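Local coordinates for protein ATP synthase subunit s, mitochondrial (Bos taurus, PDB 3E4G) that regulates mitochondrial ATP synthase, being needed for its proton conduction and blocking a proton leak through an alternative exit pathway, at residues Leu112-Cys124 and Leu135-Leu149. The protein carries 1 engineered substitution. Sequence-based numbering, arbitrary orientation. Where two conformers were deposited one is given.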
# COMPACT_ATOMS: atom_id res chain seq x y z
N LEU A 112 -4.60 -3.70 -8.84
CA LEU A 112 -3.26 -3.86 -8.21
C LEU A 112 -2.65 -5.17 -8.58
O LEU A 112 -1.42 -5.28 -8.77
CB LEU A 112 -3.35 -3.76 -6.69
CG LEU A 112 -3.81 -2.37 -6.15
CD1 LEU A 112 -3.76 -2.41 -4.63
CD2 LEU A 112 -2.87 -1.27 -6.64
N GLN A 113 -3.46 -6.25 -8.67
CA GLN A 113 -2.88 -7.55 -9.10
C GLN A 113 -2.18 -7.39 -10.46
O GLN A 113 -1.13 -7.97 -10.72
CB GLN A 113 -3.97 -8.61 -9.26
CG GLN A 113 -4.69 -8.92 -7.95
CD GLN A 113 -5.90 -9.86 -8.18
OE1 GLN A 113 -6.19 -10.21 -9.34
NE2 GLN A 113 -6.55 -10.20 -7.10
N LYS A 114 -2.79 -6.59 -11.36
CA LYS A 114 -2.22 -6.41 -12.70
C LYS A 114 -0.96 -5.63 -12.72
O LYS A 114 -0.07 -5.90 -13.54
CB LYS A 114 -3.28 -5.73 -13.62
CG LYS A 114 -4.48 -6.61 -13.89
CD LYS A 114 -5.69 -5.77 -14.28
CE LYS A 114 -6.93 -6.63 -14.51
NZ LYS A 114 -8.08 -5.81 -14.79
N SER A 115 -0.82 -4.63 -11.85
CA SER A 115 0.31 -3.67 -11.96
C SER A 115 1.43 -3.91 -10.96
O SER A 115 2.56 -3.47 -11.22
CB SER A 115 -0.21 -2.26 -11.76
OG SER A 115 -0.82 -2.10 -10.50
N MET A 116 1.17 -4.53 -9.81
CA MET A 116 2.15 -4.54 -8.73
C MET A 116 3.37 -5.36 -9.06
O MET A 116 3.29 -6.54 -9.43
CB MET A 116 1.49 -5.05 -7.45
CG MET A 116 0.74 -3.94 -6.73
SD MET A 116 1.81 -2.67 -6.01
CE MET A 116 2.62 -3.63 -4.72
N LEU A 117 4.52 -4.74 -8.82
CA LEU A 117 5.84 -5.35 -9.04
C LEU A 117 6.67 -5.54 -7.76
O LEU A 117 7.46 -6.47 -7.70
CB LEU A 117 6.68 -4.53 -10.05
CG LEU A 117 5.99 -4.26 -11.38
CD1 LEU A 117 6.90 -3.39 -12.25
CD2 LEU A 117 5.68 -5.61 -12.09
N GLU A 118 6.53 -4.62 -6.81
CA GLU A 118 7.43 -4.58 -5.66
C GLU A 118 6.63 -4.19 -4.41
O GLU A 118 5.90 -3.20 -4.44
CB GLU A 118 8.51 -3.52 -5.89
CG GLU A 118 9.31 -3.04 -4.69
CD GLU A 118 10.32 -1.98 -4.99
OE1 GLU A 118 11.12 -2.24 -5.95
OE2 GLU A 118 10.30 -0.97 -4.27
N MET A 119 6.84 -4.94 -3.33
CA MET A 119 6.25 -4.50 -2.06
C MET A 119 7.22 -4.76 -0.94
O MET A 119 8.02 -5.69 -0.96
CB MET A 119 4.92 -5.21 -1.84
CG MET A 119 4.15 -4.71 -0.72
SD MET A 119 2.46 -5.39 -0.81
CE MET A 119 1.77 -4.39 0.49
N GLU A 120 7.11 -3.87 0.05
CA GLU A 120 8.00 -3.91 1.23
C GLU A 120 7.08 -3.69 2.46
O GLU A 120 6.29 -2.74 2.44
CB GLU A 120 9.01 -2.79 1.16
CG GLU A 120 9.86 -2.84 -0.16
CD GLU A 120 10.79 -1.66 -0.16
OE1 GLU A 120 10.36 -0.51 -0.31
OE2 GLU A 120 11.99 -1.83 0.18
N ILE A 121 7.23 -4.54 3.45
CA ILE A 121 6.42 -4.43 4.69
C ILE A 121 7.40 -4.56 5.84
O ILE A 121 8.03 -5.63 6.01
CB ILE A 121 5.31 -5.50 4.74
CG1 ILE A 121 4.45 -5.46 3.48
CG2 ILE A 121 4.45 -5.25 5.99
CD1 ILE A 121 3.43 -6.59 3.41
N ILE A 122 7.53 -3.49 6.59
CA ILE A 122 8.63 -3.33 7.58
C ILE A 122 8.03 -2.81 8.86
O ILE A 122 7.41 -1.74 8.88
CB ILE A 122 9.68 -2.33 7.06
CG1 ILE A 122 10.23 -2.78 5.68
CG2 ILE A 122 10.81 -2.19 8.10
CD1 ILE A 122 10.79 -1.67 4.87
N SER A 123 8.27 -3.51 9.97
CA SER A 123 7.91 -2.95 11.30
C SER A 123 6.45 -2.53 11.36
O SER A 123 6.10 -1.50 11.92
CB SER A 123 8.83 -1.79 11.66
OG SER A 123 10.20 -2.18 11.70
N CYS A 124 5.57 -3.38 10.82
CA CYS A 124 4.10 -3.23 10.97
C CYS A 124 3.67 -4.33 11.90
O CYS A 124 3.51 -5.50 11.48
CB CYS A 124 3.42 -3.31 9.61
SG CYS A 124 3.86 -1.95 8.50
N LEU A 135 -0.77 -11.90 -0.26
CA LEU A 135 -0.04 -11.22 -1.35
C LEU A 135 0.24 -12.10 -2.54
O LEU A 135 0.67 -11.58 -3.59
CB LEU A 135 1.25 -10.60 -0.81
CG LEU A 135 1.03 -9.66 0.39
CD1 LEU A 135 2.42 -9.25 0.95
CD2 LEU A 135 0.10 -8.44 -0.00
N HIS A 136 0.00 -13.40 -2.41
CA HIS A 136 0.20 -14.28 -3.59
C HIS A 136 -0.71 -13.88 -4.76
O HIS A 136 -0.38 -14.20 -5.92
CB HIS A 136 0.00 -15.75 -3.24
CG HIS A 136 -1.38 -16.18 -3.13
ND1 HIS A 136 -2.16 -16.09 -2.01
CD2 HIS A 136 -2.10 -16.85 -4.05
CE1 HIS A 136 -3.35 -16.62 -2.28
NE2 HIS A 136 -3.36 -17.05 -3.54
N HIS A 137 -1.77 -13.14 -4.52
CA HIS A 137 -2.63 -12.69 -5.64
C HIS A 137 -1.93 -11.64 -6.48
O HIS A 137 -2.42 -11.35 -7.60
CB HIS A 137 -3.94 -12.11 -5.12
CG HIS A 137 -4.80 -13.16 -4.51
ND1 HIS A 137 -5.38 -14.24 -5.22
CD2 HIS A 137 -5.14 -13.31 -3.25
CE1 HIS A 137 -5.97 -15.03 -4.36
NE2 HIS A 137 -5.97 -14.44 -3.18
N PHE A 138 -0.85 -11.02 -6.02
CA PHE A 138 -0.04 -10.09 -6.83
C PHE A 138 0.84 -10.92 -7.73
O PHE A 138 2.02 -11.15 -7.51
CB PHE A 138 0.72 -9.12 -5.94
CG PHE A 138 -0.11 -8.13 -5.21
CD1 PHE A 138 -1.46 -7.86 -5.50
CD2 PHE A 138 0.49 -7.32 -4.21
CE1 PHE A 138 -2.12 -6.85 -4.88
CE2 PHE A 138 -0.23 -6.33 -3.57
CZ PHE A 138 -1.53 -6.10 -3.90
N ARG A 139 0.19 -11.42 -8.82
CA ARG A 139 0.78 -12.46 -9.66
C ARG A 139 1.98 -12.00 -10.41
O ARG A 139 2.73 -12.82 -10.95
CB ARG A 139 -0.30 -13.06 -10.59
CG ARG A 139 -0.96 -12.05 -11.51
CD ARG A 139 -2.05 -12.72 -12.32
NE ARG A 139 -2.80 -11.79 -13.19
CZ ARG A 139 -3.83 -11.08 -12.80
NH1 ARG A 139 -4.31 -11.17 -11.58
NH2 ARG A 139 -4.38 -10.20 -13.63
N ASN A 140 2.19 -10.67 -10.56
CA ASN A 140 3.32 -10.08 -11.26
C ASN A 140 4.42 -9.62 -10.34
O ASN A 140 5.41 -9.01 -10.79
CB ASN A 140 2.86 -8.93 -12.13
CG ASN A 140 1.82 -9.37 -13.15
OD1 ASN A 140 0.69 -8.79 -13.16
ND2 ASN A 140 2.12 -10.36 -13.93
N LEU A 141 4.29 -9.90 -9.02
CA LEU A 141 5.29 -9.41 -8.07
C LEU A 141 6.65 -10.00 -8.37
O LEU A 141 6.80 -11.22 -8.53
CB LEU A 141 4.85 -9.76 -6.64
CG LEU A 141 5.30 -8.81 -5.51
CD1 LEU A 141 4.59 -7.43 -5.69
CD2 LEU A 141 4.94 -9.44 -4.20
N LYS A 142 7.66 -9.12 -8.35
CA LYS A 142 9.06 -9.52 -8.55
C LYS A 142 9.89 -9.35 -7.31
O LYS A 142 10.99 -9.97 -7.25
CB LYS A 142 9.66 -8.74 -9.70
CG LYS A 142 8.99 -8.99 -11.07
CD LYS A 142 9.14 -10.58 -11.40
CE LYS A 142 10.60 -10.95 -11.52
NZ LYS A 142 10.71 -12.19 -12.34
N TYR A 143 9.51 -8.51 -6.39
CA TYR A 143 10.31 -8.25 -5.18
C TYR A 143 9.37 -8.12 -3.99
O TYR A 143 8.40 -7.33 -4.08
CB TYR A 143 11.13 -6.93 -5.37
CG TYR A 143 12.01 -6.58 -4.21
CD1 TYR A 143 13.15 -7.30 -3.96
CD2 TYR A 143 11.69 -5.53 -3.38
CE1 TYR A 143 13.98 -6.93 -2.91
CE2 TYR A 143 12.56 -5.14 -2.35
CZ TYR A 143 13.69 -5.86 -2.13
OH TYR A 143 14.60 -5.46 -1.13
N LEU A 144 9.67 -8.82 -2.92
CA LEU A 144 8.90 -8.71 -1.66
C LEU A 144 9.94 -8.71 -0.55
O LEU A 144 10.67 -9.69 -0.39
CB LEU A 144 7.92 -9.87 -1.48
CG LEU A 144 7.07 -9.84 -0.21
CD1 LEU A 144 6.24 -8.60 -0.10
CD2 LEU A 144 6.16 -11.10 -0.14
N PHE A 145 9.93 -7.66 0.23
CA PHE A 145 10.86 -7.49 1.36
C PHE A 145 10.00 -7.40 2.63
O PHE A 145 9.14 -6.52 2.74
CB PHE A 145 11.66 -6.20 1.18
CG PHE A 145 12.53 -5.78 2.32
CD1 PHE A 145 13.21 -6.71 3.09
CD2 PHE A 145 12.62 -4.44 2.65
CE1 PHE A 145 14.04 -6.25 4.15
CE2 PHE A 145 13.43 -3.99 3.69
CZ PHE A 145 14.13 -4.92 4.42
N LEU A 146 10.26 -8.32 3.55
CA LEU A 146 9.55 -8.38 4.86
C LEU A 146 10.58 -8.20 5.96
O LEU A 146 11.59 -8.93 5.96
CB LEU A 146 8.86 -9.74 5.02
CG LEU A 146 7.91 -10.11 3.88
CD1 LEU A 146 7.24 -11.49 4.17
CD2 LEU A 146 6.86 -9.06 3.66
N SER A 147 10.33 -7.31 6.90
CA SER A 147 11.31 -7.04 7.93
C SER A 147 10.61 -6.69 9.25
O SER A 147 9.66 -5.89 9.26
CB SER A 147 12.13 -5.84 7.54
OG SER A 147 12.98 -5.44 8.61
N ASP A 148 11.09 -7.26 10.36
CA ASP A 148 10.63 -6.85 11.71
C ASP A 148 9.09 -6.94 11.76
O ASP A 148 8.40 -5.99 12.11
CB ASP A 148 11.12 -5.47 12.06
CG ASP A 148 10.74 -5.04 13.49
OD1 ASP A 148 10.70 -5.96 14.36
OD2 ASP A 148 10.54 -3.87 13.72
N LEU A 149 8.58 -8.14 11.48
CA LEU A 149 7.13 -8.46 11.55
C LEU A 149 7.01 -9.52 12.58
O LEU A 149 6.98 -10.71 12.27
CB LEU A 149 6.57 -8.92 10.20
CG LEU A 149 6.80 -7.93 9.04
CD1 LEU A 149 6.17 -8.48 7.76
CD2 LEU A 149 6.29 -6.53 9.37
O HOH W 1 12.93 -3.13 10.44
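Met119 and Ile121 each form backbone hydrogen bonds to the two residues flanking their register partners, Leu144 and Leu146, in a ladder that ties 118-122 to 143-147. Phe145 N donates to Met119 O (3.0 Å) and Ile121 N to Phe145 O (2.8 Å); the strand axes diverge by only 2°, so the pairing is parallel. At its start Leu117 O accepts two donors, Lys142 N and Tyr143 N; at its far end Ser123 N reaches Ser147 O. Together with helix 129-134 the strands form the beta-alpha-beta unit of the fourth leucine-rich repeat, within a sheet that continues to strands 89-93 and 170-174. Apolar packing fills the face bearing Met119, Ile121, Leu144 and Leu146. In one of two modelled conformers the Met119 chain runs extended, CG anti to the backbone N (chi1 -171°), which carries SD to the edge of the Phe138 ring, 4.0 Å from CE2, and also against Leu135 CD2. Met116 instead lays CG over one face of that ring, 4.1 Å from its centroid and 13° off the normal: a CH-pi contact. Ile121 CD1 meets Leu135 CD1 at 3.8 Å. On the other face, Ile122 CD1 touches Phe145 CE2 (3.7 Å), while Glu120 CG lies at the Tyr143 ring edge. Among polar side chains, Ser123 OG donates to the anti lone pair of Asp148 OD2 (2.7 Å), and a water links this hydroxyl to Ser147 OG.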